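Local coordinates for protein small COPII coat GTPase SAR1 (Encephalitozoon cuniculi, PDB 6VS4) that is a small GTPase of the COPII coat, a member of the ADP-ribosylation factor family with a P-loop nucleotide-binding fold, modelled here with GDP and magnesium, at residues M68-H72 and P73-Y77; V116-V119 and E120-Q123. All coordinates share one frame; numbering follows the deposited sequence.

Interaction 1. Residues M68-H72 and P73-Y77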
ATOM      1  N   MET A  68      18.075 -28.666  -2.363  1.00 58.02           N
ATOM      2  CA  MET A  68      18.333 -30.025  -2.818  1.00 66.49           C
ATOM      3  C   MET A  68      18.874 -30.845  -1.660  1.00 75.08           C
ATOM      4  O   MET A  68      19.634 -30.325  -0.832  1.00 68.91           O
ATOM      5  CB  MET A  68      19.357 -30.047  -3.957  1.00 65.51           C
ATOM      6  CG  MET A  68      19.001 -29.190  -5.168  1.00 81.02           C
ATOM      7  SD  MET A  68      17.560 -29.716  -6.109  1.00104.70           S
ATOM      8  CE  MET A  68      17.876 -28.890  -7.673  1.00107.75           C
ATOM      9  N   PRO A  69      18.497 -32.113  -1.537  1.00 76.02           N
ATOM     10  CA  PRO A  69      18.999 -32.903  -0.411  1.00 74.05           C
ATOM     11  C   PRO A  69      20.485 -33.183  -0.560  1.00 73.21           C
ATOM     12  O   PRO A  69      20.942 -33.669  -1.597  1.00 76.99           O
ATOM     13  CB  PRO A  69      18.169 -34.191  -0.481  1.00 70.67           C
ATOM     14  CG  PRO A  69      17.747 -34.282  -1.897  1.00 72.02           C
ATOM     15  CD  PRO A  69      17.531 -32.865  -2.348  1.00 70.31           C
ATOM     16  N   THR A  70      21.231 -32.884   0.492  1.00 70.53           N
ATOM     17  CA  THR A  70      22.612 -33.305   0.591  1.00 74.60           C
ATOM     18  C   THR A  70      22.632 -34.428   1.609  1.00 87.52           C
ATOM     19  O   THR A  70      21.659 -34.648   2.338  1.00 95.97           O
ATOM     20  CB  THR A  70      23.544 -32.173   1.036  1.00 70.23           C
ATOM     21  OG1 THR A  70      23.436 -31.985   2.454  1.00 73.29           O
ATOM     22  CG2 THR A  70      23.171 -30.873   0.345  1.00 64.82           C
ATOM     23  N   HIS A  71      23.717 -35.178   1.621  1.00 87.30           N
ATOM     24  CA  HIS A  71      23.782 -36.290   2.552  1.00102.09           C
ATOM     25  C   HIS A  71      24.567 -35.972   3.821  1.00101.35           C
ATOM     26  O   HIS A  71      24.307 -36.582   4.863  1.00108.65           O
ATOM     27  CB  HIS A  71      24.256 -37.522   1.793  1.00112.05           C
ATOM     28  CG  HIS A  71      23.330 -37.859   0.659  1.00117.37           C
ATOM     29  ND1 HIS A  71      21.957 -37.875   0.816  1.00118.12           N
ATOM     30  CD2 HIS A  71      23.557 -38.106  -0.655  1.00118.55           C
ATOM     31  CE1 HIS A  71      21.385 -38.158  -0.339  1.00116.40           C
ATOM     32  NE2 HIS A  71      22.332 -38.302  -1.249  1.00116.85           N
ATOM     33  N   HIS A  72      25.503 -35.027   3.771  1.00 93.73           N
ATOM     34  CA  HIS A  72      26.109 -34.561   5.015  1.00 91.32           C
ATOM     35  C   HIS A  72      25.153 -33.588   5.701  1.00 90.01           C
ATOM     36  O   HIS A  72      24.645 -32.668   5.052  1.00 93.08           O
ATOM     37  CB  HIS A  72      27.439 -33.867   4.741  1.00 99.20           C
ATOM     38  CG  HIS A  72      28.386 -33.890   5.903  1.00115.99           C
ATOM     39  ND1 HIS A  72      28.113 -33.252   7.094  1.00119.75           N
ATOM     40  CD2 HIS A  72      29.608 -34.454   6.048  1.00122.64           C
ATOM     41  CE1 HIS A  72      29.120 -33.435   7.930  1.00124.23           C
ATOM     42  NE2 HIS A  72      30.040 -34.159   7.319  1.00126.12           N
ATOM     43  N   PRO A  73      24.907 -33.734   7.008  1.00 93.51           N
ATOM     44  CA  PRO A  73      24.026 -32.776   7.705  1.00 88.55           C
ATOM     45  C   PRO A  73      24.595 -31.370   7.830  1.00 83.99           C
ATOM     46  O   PRO A  73      23.844 -30.452   8.178  1.00 77.21           O
ATOM     47  CB  PRO A  73      23.833 -33.416   9.088  1.00 96.56           C
ATOM     48  CG  PRO A  73      24.990 -34.346   9.247  1.00 95.21           C
ATOM     49  CD  PRO A  73      25.293 -34.862   7.874  1.00 92.60           C
ATOM     50  N   SER A  74      25.895 -31.173   7.611  1.00 83.43           N
ATOM     51  CA  SER A  74      26.494 -29.849   7.733  1.00 74.31           C
ATOM     52  C   SER A  74      26.359 -29.002   6.472  1.00 71.18           C
ATOM     53  O   SER A  74      26.741 -27.827   6.502  1.00 70.75           O
ATOM     54  CB  SER A  74      27.979 -29.971   8.096  1.00 76.28           C
ATOM     55  OG  SER A  74      28.157 -30.657   9.324  1.00 93.14           O
ATOM     56  N   THR A  75      25.834 -29.555   5.380  1.00 69.60           N
ATOM     57  CA  THR A  75      25.797 -28.864   4.099  1.00 66.87           C
ATOM     58  C   THR A  75      24.368 -28.627   3.630  1.00 66.79           C
ATOM     59  O   THR A  75      23.441 -29.364   3.979  1.00 69.90           O
ATOM     60  CB  THR A  75      26.548 -29.647   3.013  1.00 69.69           C
ATOM     61  OG1 THR A  75      25.885 -30.893   2.773  1.00 73.69           O
ATOM     62  CG2 THR A  75      27.978 -29.918   3.450  1.00 69.93           C
ATOM     63  N   SER A  76      24.214 -27.576   2.833  1.00 67.22           N
ATOM     64  CA  SER A  76      22.966 -27.223   2.179  1.00 63.67           C
ATOM     65  C   SER A  76      23.300 -26.778   0.766  1.00 67.49           C
ATOM     66  O   SER A  76      24.406 -26.296   0.501  1.00 62.43           O
ATOM     67  CB  SER A  76      22.220 -26.102   2.916  1.00 69.40           C
ATOM     68  OG  SER A  76      21.794 -26.531   4.193  1.00 83.94           O
ATOM     69  N   TYR A  77      22.338 -26.940  -0.140  1.00 63.14           N
ATOM     70  CA  TYR A  77      22.530 -26.527  -1.522  1.00 60.43           C
ATOM     71  C   TYR A  77      21.197 -26.101  -2.122  1.00 63.07           C
ATOM     72  O   TYR A  77      20.209 -26.841  -2.038  1.00 63.26           O
ATOM     73  CB  TYR A  77      23.165 -27.655  -2.352  1.00 63.24           C
ATOM     74  CG  TYR A  77      23.415 -27.268  -3.792  1.00 62.29           C
ATOM     75  CD1 TYR A  77      24.479 -26.440  -4.134  1.00 62.39           C
ATOM     76  CD2 TYR A  77      22.574 -27.708  -4.805  1.00 66.68           C
ATOM     77  CE1 TYR A  77      24.703 -26.068  -5.446  1.00 65.80           C
ATOM     78  CE2 TYR A  77      22.789 -27.341  -6.123  1.00 74.92           C
ATOM     79  CZ  TYR A  77      23.855 -26.521  -6.437  1.00 75.91           C
ATOM     80  OH  TYR A  77      24.076 -26.154  -7.744  1.00 80.26           O
TER

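Interaction 2. Residues V116-V119 and E120-Q123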
ATOM      1  N   VAL A 116      28.947 -11.798  15.747  1.00 46.22           N
ATOM      2  CA  VAL A 116      29.770 -10.906  16.554  1.00 55.10           C
ATOM      3  C   VAL A 116      29.409 -10.983  18.029  1.00 59.22           C
ATOM      4  O   VAL A 116      30.192 -10.546  18.880  1.00 69.19           O
ATOM      5  CB  VAL A 116      29.656  -9.453  16.055  1.00 52.66           C
ATOM      6  CG1 VAL A 116      29.970  -9.375  14.574  1.00 44.94           C
ATOM      7  CG2 VAL A 116      28.260  -8.893  16.337  1.00 45.26           C
ATOM      8  N   HIS A 117      28.250 -11.549  18.363  1.00 57.86           N
ATOM      9  CA  HIS A 117      27.843 -11.626  19.759  1.00 67.65           C
ATOM     10  C   HIS A 117      28.478 -12.820  20.467  1.00 75.22           C
ATOM     11  O   HIS A 117      28.813 -12.737  21.655  1.00 75.42           O
ATOM     12  CB  HIS A 117      26.320 -11.691  19.848  1.00 69.51           C
ATOM     13  CG  HIS A 117      25.791 -11.461  21.227  1.00 79.05           C
ATOM     14  ND1 HIS A 117      26.205 -10.408  22.012  1.00 82.34           N
ATOM     15  CD2 HIS A 117      24.889 -12.149  21.964  1.00 80.41           C
ATOM     16  CE1 HIS A 117      25.576 -10.454  23.172  1.00 85.62           C
ATOM     17  NE2 HIS A 117      24.773 -11.501  23.169  1.00 84.20           N
ATOM     18  N   ASP A 118      28.638 -13.943  19.759  1.00 76.27           N
ATOM     19  CA  ASP A 118      29.193 -15.171  20.336  1.00 75.11           C
ATOM     20  C   ASP A 118      30.715 -15.050  20.466  1.00 73.83           C
ATOM     21  O   ASP A 118      31.494 -15.679  19.746  1.00 73.00           O
ATOM     22  CB  ASP A 118      28.797 -16.372  19.486  1.00 76.14           C
ATOM     23  CG  ASP A 118      28.701 -17.655  20.291  1.00 86.11           C
ATOM     24  OD1 ASP A 118      27.780 -18.456  20.024  1.00 89.15           O
ATOM     25  OD2 ASP A 118      29.511 -17.841  21.224  1.00 91.95           O
ATOM     26  N   VAL A 119      31.138 -14.228  21.431  1.00 72.79           N
ATOM     27  CA  VAL A 119      32.564 -13.936  21.565  1.00 70.61           C
ATOM     28  C   VAL A 119      33.353 -15.156  22.026  1.00 75.31           C
ATOM     29  O   VAL A 119      34.513 -15.328  21.633  1.00 77.18           O
ATOM     30  CB  VAL A 119      32.783 -12.743  22.515  1.00 69.65           C
ATOM     31  CG1 VAL A 119      32.100 -11.495  21.955  1.00 65.83           C
ATOM     32  CG2 VAL A 119      32.272 -13.067  23.902  1.00 68.15           C
ATOM     33  N   GLU A 120      32.756 -16.025  22.846  1.00 77.86           N
ATOM     34  CA  GLU A 120      33.497 -17.167  23.383  1.00 82.62           C
ATOM     35  C   GLU A 120      33.925 -18.151  22.301  1.00 83.98           C
ATOM     36  O   GLU A 120      34.899 -18.890  22.500  1.00 80.21           O
ATOM     37  CB  GLU A 120      32.675 -17.870  24.467  1.00 89.53           C
ATOM     38  CG  GLU A 120      32.415 -16.998  25.702  1.00100.44           C
ATOM     39  CD  GLU A 120      33.693 -16.416  26.315  1.00112.85           C
ATOM     40  OE1 GLU A 120      34.716 -17.135  26.381  1.00117.30           O
ATOM     41  OE2 GLU A 120      33.671 -15.237  26.735  1.00111.47           O
ATOM     42  N   ARG A 121      33.220 -18.183  21.167  1.00 80.46           N
ATOM     43  CA  ARG A 121      33.531 -19.096  20.078  1.00 80.79           C
ATOM     44  C   ARG A 121      34.372 -18.433  18.994  1.00 81.80           C
ATOM     45  O   ARG A 121      34.465 -18.960  17.879  1.00 81.35           O
ATOM     46  CB  ARG A 121      32.238 -19.659  19.489  1.00 79.24           C
ATOM     47  CG  ARG A 121      31.392 -20.412  20.508  1.00 88.13           C
ATOM     48  CD  ARG A 121      30.069 -20.844  19.920  1.00 87.70           C
ATOM     49  NE  ARG A 121      30.212 -21.895  18.925  1.00 93.55           N
ATOM     50  CZ  ARG A 121      29.273 -22.195  18.034  1.00 90.09           C
ATOM     51  NH1 ARG A 121      28.136 -21.511  18.011  1.00 82.26           N
ATOM     52  NH2 ARG A 121      29.476 -23.172  17.159  1.00 91.30           N
ATOM     53  N   PHE A 122      35.017 -17.306  19.313  1.00 83.60           N
ATOM     54  CA  PHE A 122      35.865 -16.609  18.352  1.00 79.77           C
ATOM     55  C   PHE A 122      37.081 -17.432  17.957  1.00 83.20           C
ATOM     56  O   PHE A 122      37.642 -17.211  16.879  1.00 84.88           O
ATOM     57  CB  PHE A 122      36.313 -15.261  18.917  1.00 67.86           C
ATOM     58  CG  PHE A 122      35.328 -14.148  18.686  1.00 70.37           C
ATOM     59  CD1 PHE A 122      34.190 -14.360  17.931  1.00 64.47           C
ATOM     60  CD2 PHE A 122      35.539 -12.890  19.230  1.00 69.85           C
ATOM     61  CE1 PHE A 122      33.276 -13.331  17.714  1.00 63.09           C
ATOM     62  CE2 PHE A 122      34.634 -11.859  19.019  1.00 65.89           C
ATOM     63  CZ  PHE A 122      33.501 -12.079  18.265  1.00 62.05           C
ATOM     64  N   GLN A 123      37.504 -18.366  18.810  1.00 89.46           N
ATOM     65  CA  GLN A 123      38.617 -19.239  18.458  1.00 86.98           C
ATOM     66  C   GLN A 123      38.227 -20.213  17.352  1.00 81.85           C
ATOM     67  O   GLN A 123      39.021 -20.469  16.439  1.00 83.32           O
ATOM     68  CB  GLN A 123      39.105 -19.985  19.698  1.00 95.14           C
ATOM     69  CG  GLN A 123      40.405 -20.738  19.481  1.00108.40           C
ATOM     70  CD  GLN A 123      41.527 -19.834  19.010  1.00115.48           C
ATOM     71  OE1 GLN A 123      41.590 -18.661  19.371  1.00117.54           O
ATOM     72  NE2 GLN A 123      42.422 -20.382  18.198  1.00122.61           N
TER
HETATM   73  O   HOH W   1      30.147 -16.241  23.507  1.00 64.28           O

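Interaction 1. Residues M68-H72 and P73-Y77
Thr70 and Thr75 meet through their hydroxyls beside the carbonyl oxygen of His72, and this polar cluster lies between the two arms of the bend. Thr75 OG1 stands 2.7 Å from Thr70 OG1 and 3.1 Å from His72 O, and its single proton can go to either oxygen. In both threonines OG1 sits between the backbone N and the carbonyl carbon, which turns the two hydroxyls inward from the facing arms of the chain. The same carbonyl of His72 also accepts a weak bond from Thr75 N at 3.3 Å, closing a type I beta turn from His72 to Thr75.

The imidazole of His72 adds a side-chain bond to the turn. With CG anti to the backbone N (chi1 -155°), ND1 comes round to receive the amide of Ser74, 3.1 Å from Ser74 N, and the donor lies close to the plane of the imidazole. Ser74 OG lies 3.3 Å from His72 CE1, displaced from the ring plane. The ring also meets that of Trp100.

These residues form the bend between strands 67-68 and 75-80, at the sheet margin of a P-loop GTPase fold. Backbone bonds from Ser74 and Ser76 to Asp89 and Val87 join the second arm to strand 83-90. The open end of the bend is drawn together by Met68 N, which donates to Tyr77 O at 2.8 Å in an almost straight bond (178°).

Apolar contacts run beside that bond. Met68 and Tyr77 lie side by side, Met68 CG approaching the ring edge 3.9 Å from Tyr77 CD2, while the phenol OH bonds to Glu79. The methyl CG2 of Thr70 packs against Tyr77 CB at 4.2 Å.

Interaction 2. Residues V116-V119 and E120-Q123
A water links Asp118 to the amide of Glu120: it donates to Asp118 OD2 at 2.9 Å and accepts from Glu120 N at 2.7 Å, so the carboxylate reaches a backbone N-H two residues on through a solvent molecule. Asp118 CG is anti to its own backbone N (chi1 -151°), and from there the carboxylate lies across the side chain of Arg121. Most of that meeting is with the aliphatic part, OD2 resting 3.3 Å from Arg121 CG. The charged ends are only loosely paired, OD1 standing at the edge of the guanidinium in a long salt bridge, 3.7 Å from Arg121 NH1, with the two planes 69° apart. The firmer ionic partner of Arg121 is Asp48, which its NH2 engages.

On the backbone, Phe122 N donates to Val119 O at 3.1 Å, and Arg121 N makes a weak bond to Asp118 O. The phenyl ring folds back over the start of this turn. Val119 CA sits over the centre of one face, 3.7 Å from the ring centroid and 3° off its normal, a CH-pi contact, and Val119 CG1 adds an apolar touch 3.9 Å from Phe122 CE2. Leu168 and Glu171 of helix 162-172 also contact Phe122, while Trp167 meets Val119.

Asp118 centres an inverse gamma turn and Arg121 occupies the N-cap position: this is the strand-to-helix connection of a P-loop GTPase fold, leading from strand 109-115 into helix 122-135.

In the fold
From the N terminus the chain passes through helix 9-33, strand 40-47 and helix 52-59 before reaching interaction 1, which closes the loop from strand 67-68 into strand 75-80 at one margin of the mixed sheet. Strands 83-90 and 109-115 follow, and interaction 2 then turns the chain out of strand 109-115 into helix 122-135. The two contacts are in series, neither nested nor crossed. Their centres lie 25 Å apart, with nearest atoms about 11 Å apart. Each has one side chain near the bound ligands, though at a distance: the side chain of Ser76 is about 5 Å from magnesium, and that of Arg121 about 8 Å from GDP.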